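Local coordinates for protein uncharacterized ACR, COG1565 superfamily (Burkholderia thailandensis, PDB 4F3N) that is of unknown function but belongs to a family of putative S-adenosyl-L-methionine-dependent methyltransferases that may methylate protein arginines, at residues 90-94 and 333-338. Sequence-based numbering, arbitrary orientation.
Sequences GMGYY and GLQDIT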
loop_
_atom_site.group_PDB
_atom_site.type_symbol
_atom_site.label_atom_id
_atom_site.label_comp_id
_atom_site.label_asym_id
_atom_site.label_seq_id
_atom_site.Cartn_x
_atom_site.Cartn_y
_atom_site.Cartn_z
ATOM N N GLY A 90 -6.881 -0.860 -19.223
ATOM C CA GLY A 90 -6.674 0.156 -20.234
ATOM C C GLY A 90 -6.888 1.579 -19.788
ATOM O O GLY A 90 -6.051 2.424 -20.068
ATOM N N MET A 91 -7.998 1.845 -19.092
ATOM C CA MET A 91 -8.448 3.197 -18.777
ATOM C C MET A 91 -8.308 3.612 -17.315
ATOM O O MET A 91 -8.400 4.808 -16.997
ATOM C CB MET A 91 -9.908 3.313 -19.128
ATOM C CG MET A 91 -10.206 2.994 -20.579
ATOM S SD MET A 91 -11.883 3.515 -20.911
ATOM C CE MET A 91 -12.832 2.440 -19.813
ATOM N N GLY A 92 -8.125 2.635 -16.439
ATOM C CA GLY A 92 -7.974 2.910 -15.003
ATOM C C GLY A 92 -6.658 3.605 -14.720
ATOM O O GLY A 92 -5.725 3.532 -15.521
ATOM N N TYR A 93 -6.547 4.260 -13.575
ATOM C CA TYR A 93 -5.363 5.009 -13.256
ATOM C C TYR A 93 -4.088 4.160 -13.335
ATOM O O TYR A 93 -3.066 4.616 -13.878
ATOM C CB TYR A 93 -5.439 5.574 -11.862
ATOM C CG TYR A 93 -4.261 6.460 -11.514
ATOM C CD1 TYR A 93 -4.101 7.692 -12.135
ATOM C CD2 TYR A 93 -3.311 6.070 -10.572
ATOM C CE1 TYR A 93 -3.021 8.503 -11.844
ATOM C CE2 TYR A 93 -2.231 6.875 -10.269
ATOM C CZ TYR A 93 -2.099 8.098 -10.906
ATOM O OH TYR A 93 -1.047 8.935 -10.618
ATOM N N TYR A 94 -4.149 2.974 -12.742
ATOM C CA TYR A 94 -2.954 2.112 -12.595
ATOM C C TYR A 94 -2.771 1.142 -13.734
ATOM O O TYR A 94 -1.720 0.477 -13.842
ATOM C CB TYR A 94 -3.034 1.302 -11.313
ATOM C CG TYR A 94 -2.860 2.087 -10.056
ATOM C CD1 TYR A 94 -1.644 2.676 -9.739
ATOM C CD2 TYR A 94 -3.893 2.231 -9.169
ATOM C CE1 TYR A 94 -1.481 3.392 -8.565
ATOM C CE2 TYR A 94 -3.753 2.947 -8.005
ATOM C CZ TYR A 94 -2.541 3.519 -7.689
ATOM O OH TYR A 94 -2.388 4.203 -6.488
ATOM N N GLY A 333 -9.810 8.039 -13.724
ATOM C CA GLY A 333 -8.750 7.423 -14.522
ATOM C C GLY A 333 -7.484 8.253 -14.573
ATOM O O GLY A 333 -6.433 7.743 -15.021
ATOM N N LEU A 334 -7.546 9.536 -14.190
ATOM C CA LEU A 334 -6.384 10.429 -14.297
ATOM C C LEU A 334 -5.815 10.861 -12.955
ATOM O O LEU A 334 -4.858 11.639 -12.896
ATOM C CB LEU A 334 -6.721 11.672 -15.122
ATOM C CG LEU A 334 -7.322 11.427 -16.502
ATOM C CD1 LEU A 334 -7.570 12.773 -17.208
ATOM C CD2 LEU A 334 -6.426 10.526 -17.354
ATOM N N GLN A 335 -6.403 10.373 -11.855
ATOM C CA GLN A 335 -5.875 10.643 -10.552
ATOM C C GLN A 335 -5.865 9.366 -9.697
ATOM O O GLN A 335 -6.620 8.419 -9.960
ATOM C CB GLN A 335 -6.672 11.771 -9.855
ATOM C CG GLN A 335 -8.125 11.410 -9.529
ATOM C CD GLN A 335 -8.780 12.405 -8.591
ATOM O OE1 GLN A 335 -8.333 13.558 -8.445
ATOM N NE2 GLN A 335 -9.872 11.976 -7.938
ATOM N N ASP A 336 -4.997 9.392 -8.691
ATOM C CA ASP A 336 -4.855 8.341 -7.679
ATOM C C ASP A 336 -5.955 8.548 -6.640
ATOM O O ASP A 336 -6.372 9.665 -6.403
ATOM C CB ASP A 336 -3.490 8.562 -6.986
ATOM C CG ASP A 336 -2.987 7.381 -6.259
ATOM O OD1 ASP A 336 -3.674 6.339 -6.225
ATOM O OD2 ASP A 336 -1.863 7.516 -5.717
ATOM N N ILE A 337 -6.397 7.461 -6.015
ATOM C CA ILE A 337 -7.293 7.520 -4.866
ATOM C C ILE A 337 -6.707 6.546 -3.841
ATOM O O ILE A 337 -6.453 5.380 -4.178
ATOM C CB ILE A 337 -8.749 7.073 -5.183
ATOM C CG1 ILE A 337 -9.354 7.901 -6.355
ATOM C CG2 ILE A 337 -9.601 7.222 -3.910
ATOM C CD1 ILE A 337 -10.689 7.376 -6.892
ATOM N N THR A 338 -6.407 7.017 -2.630
ATOM C CA THR A 338 -5.825 6.131 -1.621
ATOM C C THR A 338 -6.538 6.355 -0.303
ATOM O O THR A 338 -7.197 7.338 -0.099
ATOM C CB THR A 338 -4.302 6.389 -1.379
ATOM O OG1 THR A 338 -4.108 7.731 -0.922
ATOM C CG2 THR A 338 -3.495 6.167 -2.641
#
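Y93 lays one face of its ring on the backbone that joins Q335 to D336. D336 N sits over the ring centre, 3.7 Å above the plane, and Q335 C lies nearer the rim. The peptide plane runs nearly parallel to the ring, so the face rests on backbone. With CG anti to the backbone N (chi1 -176°), the Y93 ring reaches along segment 333-338 as far as D336, where CE2 is 3.9 Å from D336 CB. The carboxylate of D336 is nearly parallel to this ring, with the planes 11° apart.

The same carboxylate meets the next tyrosine quite differently. Y94 directs its hydroxyl at D336, and the Y94 ring stands perpendicular to the carboxylate plane. Y94 OH donates a weak hydrogen bond to D336 OD1 at 2.5 Å, a very short separation. OD2 is farther from the hydroxyl and badly angled for a bond. The two tyrosines also meet: Y93 CD2 lies over the centre of the Y94 ring, which in turn meets the ring of Y87.

At the other end the backbones come together. Y93 CA approaches G333 O at 3.4 Å in a CA-H...O contact. G333 O also lies at the edge of the Y93 ring, near its plane. G333 CA packs 3.6 Å from M91 O.

The contact joins the loop after helix 78-87 to strand 336-342 and the loop before it. D336 and T338 make backbone bonds with strand 317-319. T113, which binds S-adenosyl-L-homocysteine in another structure of this protein, has its side chain about 8 Å from that of D336. The chemistry implies a junction of an aromatic face on polar backbone, with one weak hydrogen bond in which the D336 carboxylate accepts from a tyrosine hydroxyl near the cofactor site.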